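Local coordinates for protein polyprenyl synthetase (Zymomonas mobilis subsp. mobilis, PDB 4KKM) that probably condenses allylic prenyl diphosphates with isopentenyl diphosphate in a metal-dependent reaction, giving farnesyl diphosphate or longer chains, at residues Leu71-Cys80 / Leu210-Met221. Residues are numbered along the deposited sequence; the frame is centred on the assembly and turned at random.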
ATOM      1  N   LEU B  71      13.774   8.823 -12.014  1.00 27.19           N
ATOM      2  CA  LEU B  71      13.077   9.958 -12.604  1.00 27.29           C
ATOM      3  C   LEU B  71      12.121  10.598 -11.602  1.00 28.02           C
ATOM      4  O   LEU B  71      12.000  11.820 -11.534  1.00 25.99           O
ATOM      5  CB  LEU B  71      12.318   9.531 -13.859  1.00 28.43           C
ATOM      6  CG  LEU B  71      11.418  10.618 -14.449  1.00 32.75           C
ATOM      7  CD1 LEU B  71      12.264  11.810 -14.899  1.00 34.18           C
ATOM      8  CD2 LEU B  71      10.580  10.065 -15.598  1.00 36.77           C
ATOM      9  N   ARG B  72      11.442   9.774 -10.810  1.00 24.77           N
ATOM     10  CA  ARG B  72      10.466  10.318  -9.873  1.00 25.80           C
ATOM     11  C   ARG B  72      11.103  11.033  -8.667  1.00 28.63           C
ATOM     12  O   ARG B  72      10.701  12.147  -8.336  1.00 28.05           O
ATOM     13  CB  ARG B  72       9.406   9.268  -9.499  1.00 21.40           C
ATOM     14  CG  ARG B  72       8.498   8.955 -10.694  1.00 23.40           C
ATOM     15  CD  ARG B  72       7.913   7.541 -10.665  1.00 23.92           C
ATOM     16  NE  ARG B  72       7.309   7.201 -11.957  1.00 23.86           N
ATOM     17  CZ  ARG B  72       7.991   6.761 -13.012  1.00 27.68           C
ATOM     18  NH1 ARG B  72       9.307   6.596 -12.942  1.00 28.37           N
ATOM     19  NH2 ARG B  72       7.353   6.488 -14.142  1.00 27.51           N
ATOM     20  N   PRO B  73      12.107  10.412  -8.022  1.00 27.97           N
ATOM     21  CA  PRO B  73      12.872  11.187  -7.036  1.00 27.12           C
ATOM     22  C   PRO B  73      13.465  12.474  -7.612  1.00 29.73           C
ATOM     23  O   PRO B  73      13.469  13.506  -6.936  1.00 28.13           O
ATOM     24  CB  PRO B  73      13.986  10.220  -6.631  1.00 25.64           C
ATOM     25  CG  PRO B  73      13.338   8.869  -6.751  1.00 22.49           C
ATOM     26  CD  PRO B  73      12.421   8.971  -7.952  1.00 22.08           C
ATOM     27  N   LEU B  74      13.940  12.416  -8.853  1.00 28.21           N
ATOM     28  CA  LEU B  74      14.539  13.582  -9.494  1.00 27.74           C
ATOM     29  C   LEU B  74      13.525  14.720  -9.619  1.00 27.79           C
ATOM     30  O   LEU B  74      13.847  15.882  -9.370  1.00 29.89           O
ATOM     31  CB  LEU B  74      15.094  13.211 -10.873  1.00 28.97           C
ATOM     32  CG  LEU B  74      15.657  14.363 -11.705  1.00 32.26           C
ATOM     33  CD1 LEU B  74      16.920  14.930 -11.054  1.00 30.75           C
ATOM     34  CD2 LEU B  74      15.920  13.907 -13.138  1.00 37.13           C
ATOM     35  N   LEU B  75      12.299  14.381 -10.005  1.00 28.08           N
ATOM     36  CA  LEU B  75      11.232  15.377 -10.109  1.00 25.20           C
ATOM     37  C   LEU B  75      10.892  15.992  -8.756  1.00 25.15           C
ATOM     38  O   LEU B  75      10.659  17.197  -8.657  1.00 29.71           O
ATOM     39  CB  LEU B  75       9.975  14.753 -10.722  1.00 24.17           C
ATOM     40  CG  LEU B  75      10.045  14.475 -12.225  1.00 25.20           C
ATOM     41  CD1 LEU B  75       8.866  13.613 -12.659  1.00 27.38           C
ATOM     42  CD2 LEU B  75      10.077  15.787 -12.998  1.00 26.37           C
ATOM     43  N   VAL B  76      10.839  15.163  -7.718  1.00 24.52           N
ATOM     44  CA  VAL B  76      10.594  15.669  -6.372  1.00 28.16           C
ATOM     45  C   VAL B  76      11.687  16.655  -5.965  1.00 30.78           C
ATOM     46  O   VAL B  76      11.398  17.776  -5.535  1.00 29.86           O
ATOM     47  CB  VAL B  76      10.521  14.530  -5.332  1.00 26.41           C
ATOM     48  CG1 VAL B  76      10.479  15.109  -3.919  1.00 25.47           C
ATOM     49  CG2 VAL B  76       9.306  13.652  -5.595  1.00 24.87           C
ATOM     50  N   VAL B  77      12.938  16.233  -6.122  1.00 29.76           N
ATOM     51  CA  VAL B  77      14.086  17.056  -5.751  1.00 31.44           C
ATOM     52  C   VAL B  77      14.094  18.373  -6.534  1.00 32.08           C
ATOM     53  O   VAL B  77      14.284  19.449  -5.958  1.00 33.86           O
ATOM     54  CB  VAL B  77      15.423  16.296  -5.961  1.00 31.90           C
ATOM     55  CG1 VAL B  77      16.608  17.251  -5.882  1.00 34.76           C
ATOM     56  CG2 VAL B  77      15.569  15.155  -4.949  1.00 28.68           C
ATOM     57  N   ALA B  78      13.862  18.289  -7.841  1.00 31.90           N
ATOM     58  CA  ALA B  78      13.876  19.479  -8.693  1.00 32.08           C
ATOM     59  C   ALA B  78      12.703  20.418  -8.423  1.00 32.82           C
ATOM     60  O   ALA B  78      12.808  21.624  -8.642  1.00 35.30           O
ATOM     61  CB  ALA B  78      13.916  19.096 -10.178  1.00 32.99           C
ATOM     62  N   THR B  79      11.581  19.872  -7.971  1.00 29.97           N
ATOM     63  CA  THR B  79      10.438  20.718  -7.646  1.00 30.78           C
ATOM     64  C   THR B  79      10.620  21.369  -6.276  1.00 30.42           C
ATOM     65  O   THR B  79      10.362  22.558  -6.107  1.00 31.77           O
ATOM     66  CB  THR B  79       9.102  19.945  -7.688  1.00 31.56           C
ATOM     67  OG1 THR B  79       8.986  19.268  -8.943  1.00 26.88           O
ATOM     68  CG2 THR B  79       7.928  20.914  -7.537  1.00 28.59           C
ATOM     69  N   CYS B  80      11.076  20.591  -5.296  1.00 34.05           N
ATOM     70  CA  CYS B  80      11.361  21.151  -3.975  1.00 37.60           C
ATOM     71  C   CYS B  80      12.407  22.264  -4.050  1.00 40.34           C
ATOM     72  O   CYS B  80      12.387  23.212  -3.258  1.00 43.30           O
ATOM     73  CB  CYS B  80      11.802  20.059  -3.000  1.00 33.42           C
ATOM     74  SG  CYS B  80      10.460  18.975  -2.501  1.00 36.99           S
ATOM     75  N   LEU B 210       1.636   9.287 -10.761  1.00 24.58           N
ATOM     76  CA  LEU B 210       2.860   9.392  -9.962  1.00 24.60           C
ATOM     77  C   LEU B 210       3.651  10.654 -10.290  1.00 25.78           C
ATOM     78  O   LEU B 210       4.243  11.261  -9.399  1.00 24.35           O
ATOM     79  CB  LEU B 210       3.758   8.165 -10.108  1.00 21.11           C
ATOM     80  CG  LEU B 210       3.225   6.785  -9.689  1.00 22.22           C
ATOM     81  CD1 LEU B 210       4.404   5.860  -9.396  1.00 22.22           C
ATOM     82  CD2 LEU B 210       2.279   6.848  -8.488  1.00 21.16           C
ATOM     83  N   PHE B 211       3.682  11.037 -11.568  1.00 24.11           N
ATOM     84  CA  PHE B 211       4.347  12.277 -11.965  1.00 25.79           C
ATOM     85  C   PHE B 211       3.653  13.459 -11.296  1.00 24.73           C
ATOM     86  O   PHE B 211       4.309  14.370 -10.779  1.00 24.43           O
ATOM     87  CB  PHE B 211       4.325  12.457 -13.492  1.00 23.89           C
ATOM     88  CG  PHE B 211       5.210  11.489 -14.230  1.00 24.42           C
ATOM     89  CD1 PHE B 211       6.434  11.112 -13.702  1.00 24.90           C
ATOM     90  CD2 PHE B 211       4.817  10.952 -15.448  1.00 28.72           C
ATOM     91  CE1 PHE B 211       7.255  10.217 -14.372  1.00 29.24           C
ATOM     92  CE2 PHE B 211       5.634  10.054 -16.129  1.00 31.71           C
ATOM     93  CZ  PHE B 211       6.857   9.689 -15.587  1.00 32.34           C
ATOM     94  N   GLY B 212       2.323  13.443 -11.322  1.00 21.97           N
ATOM     95  CA  GLY B 212       1.543  14.483 -10.665  1.00 22.98           C
ATOM     96  C   GLY B 212       1.914  14.597  -9.197  1.00 24.22           C
ATOM     97  O   GLY B 212       2.064  15.699  -8.664  1.00 23.75           O
ATOM     98  N   PHE B 213       2.082  13.455  -8.539  1.00 21.88           N
ATOM     99  CA  PHE B 213       2.471  13.471  -7.132  1.00 22.07           C
ATOM    100  C   PHE B 213       3.824  14.145  -6.929  1.00 25.27           C
ATOM    101  O   PHE B 213       4.004  14.915  -5.991  1.00 25.41           O
ATOM    102  CB  PHE B 213       2.539  12.067  -6.534  1.00 22.64           C
ATOM    103  CG  PHE B 213       3.116  12.059  -5.146  1.00 23.61           C
ATOM    104  CD1 PHE B 213       2.318  12.365  -4.056  1.00 21.49           C
ATOM    105  CD2 PHE B 213       4.463  11.813  -4.939  1.00 21.70           C
ATOM    106  CE1 PHE B 213       2.849  12.384  -2.775  1.00 25.19           C
ATOM    107  CE2 PHE B 213       5.000  11.853  -3.665  1.00 26.02           C
ATOM    108  CZ  PHE B 213       4.193  12.135  -2.586  1.00 23.89           C
ATOM    109  N   CYS B 214       4.780  13.831  -7.794  1.00 24.28           N
ATOM    110  CA  CYS B 214       6.122  14.395  -7.670  1.00 26.49           C
ATOM    111  C   CYS B 214       6.105  15.921  -7.671  1.00 26.90           C
ATOM    112  O   CYS B 214       6.788  16.557  -6.862  1.00 27.53           O
ATOM    113  CB  CYS B 214       7.029  13.888  -8.792  1.00 21.26           C
ATOM    114  SG  CYS B 214       7.396  12.124  -8.704  1.00 24.55           S
ATOM    115  N   LEU B 215       5.324  16.497  -8.579  1.00 25.12           N
ATOM    116  CA  LEU B 215       5.230  17.953  -8.721  1.00 24.42           C
ATOM    117  C   LEU B 215       4.402  18.548  -7.588  1.00 26.75           C
ATOM    118  O   LEU B 215       4.760  19.578  -7.012  1.00 27.39           O
ATOM    119  CB  LEU B 215       4.624  18.330 -10.081  1.00 21.27           C
ATOM    120  CG  LEU B 215       5.612  18.507 -11.249  1.00 24.32           C
ATOM    121  CD1 LEU B 215       6.488  19.743 -11.055  1.00 25.43           C
ATOM    122  CD2 LEU B 215       6.478  17.255 -11.449  1.00 25.05           C
ATOM    123  N   GLU B 216       3.298  17.887  -7.260  1.00 25.16           N
ATOM    124  CA  GLU B 216       2.428  18.386  -6.204  1.00 29.70           C
ATOM    125  C   GLU B 216       3.137  18.324  -4.852  1.00 28.44           C
ATOM    126  O   GLU B 216       2.952  19.197  -4.004  1.00 28.94           O
ATOM    127  CB  GLU B 216       1.100  17.625  -6.169  1.00 29.13           C
ATOM    128  CG  GLU B 216       0.110  18.182  -5.148  1.00 32.98           C
ATOM    129  CD  GLU B 216      -1.265  17.528  -5.215  1.00 39.11           C
ATOM    130  OE1 GLU B 216      -1.429  16.523  -5.943  1.00 35.03           O
ATOM    131  OE2 GLU B 216      -2.189  18.029  -4.535  1.00 39.22           O
ATOM    132  N   ALA B 217       3.971  17.304  -4.670  1.00 27.88           N
ATOM    133  CA  ALA B 217       4.726  17.153  -3.429  1.00 30.04           C
ATOM    134  C   ALA B 217       5.643  18.348  -3.188  1.00 30.00           C
ATOM    135  O   ALA B 217       5.798  18.810  -2.055  1.00 30.55           O
ATOM    136  CB  ALA B 217       5.528  15.853  -3.447  1.00 26.80           C
ATOM    137  N   GLY B 218       6.246  18.855  -4.259  1.00 28.93           N
ATOM    138  CA  GLY B 218       7.092  20.034  -4.164  1.00 32.79           C
ATOM    139  C   GLY B 218       6.315  21.245  -3.690  1.00 34.56           C
ATOM    140  O   GLY B 218       6.774  21.998  -2.827  1.00 35.88           O
ATOM    141  N   ALA B 219       5.124  21.425  -4.252  1.00 31.27           N
ATOM    142  CA  ALA B 219       4.242  22.516  -3.856  1.00 31.63           C
ATOM    143  C   ALA B 219       3.810  22.374  -2.401  1.00 32.52           C
ATOM    144  O   ALA B 219       3.765  23.353  -1.662  1.00 35.33           O
ATOM    145  CB  ALA B 219       3.027  22.569  -4.768  1.00 31.23           C
ATOM    146  N   ILE B 220       3.494  21.145  -2.002  1.00 30.47           N
ATOM    147  CA  ILE B 220       3.074  20.852  -0.636  1.00 31.91           C
ATOM    148  C   ILE B 220       4.212  21.111   0.358  1.00 35.37           C
ATOM    149  O   ILE B 220       4.019  21.789   1.373  1.00 37.62           O
ATOM    150  CB  ILE B 220       2.553  19.398  -0.522  1.00 31.28           C
ATOM    151  CG1 ILE B 220       1.215  19.260  -1.255  1.00 29.41           C
ATOM    152  CG2 ILE B 220       2.397  18.973   0.936  1.00 32.70           C
ATOM    153  CD1 ILE B 220       0.752  17.812  -1.426  1.00 26.35           C
ATOM    154  N   MET B 221       5.400  20.599   0.045  1.00 31.48           N
ATOM    155  CA  MET B 221       6.571  20.790   0.896  1.00 33.03           C
ATOM    156  C   MET B 221       6.946  22.267   0.969  1.00 38.77           C
ATOM    157  O   MET B 221       7.531  22.720   1.953  1.00 41.78           O
ATOM    158  CB  MET B 221       7.763  19.950   0.406  1.00 32.20           C
ATOM    159  CG  MET B 221       7.601  18.429   0.590  1.00 30.00           C
ATOM    160  SD  MET B 221       7.832  17.896   2.302  1.00 38.10           S
ATOM    161  CE  MET B 221       9.617  17.977   2.423  1.00 34.35           C
TER
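R72 reaches across to helix 208-221 and ends against the ring of F211. Its CB packs on C214 SG at 3.6 Å; CG is near both that sulfur and F211 CE1; CD meets L210 CD1. The chain, extended from CG to NE, then brings the guanidinium obliquely against the phenyl ring, planes 23° apart, with NH2 3.5 Å from F211 CZ and F211 CE1 over one guanidinium face, offset toward its rim. L71 CD2 and L75 CD1 also touch this ring, the latter 3.6 Å from F211 CD1. An alanine in place of R72 would probably open a gap over L210 and F211, on the side facing helix 71-80, and leave the F211 ring without its planar, charged neighbour. At the other end T79 sits as a knob among C214, L215, G218 and A219. With OG1 beside the backbone N (chi1 -52°) and CG2 anti to it, the methyl comes 3.6 Å from G218 CA, where even a CB on G218 would run into it; the hydroxyl gives its proton to L75 O at 2.7 Å. The helices, crossing at -29° with axes 7.9 Å apart, belong to the all-helical prenyl synthase core; helix 226-253 adds L232 against T79. Apolar packing thus dominates this buried seam, with T79's hydroxyl satisfied within its own helix and R72's charge set at one end.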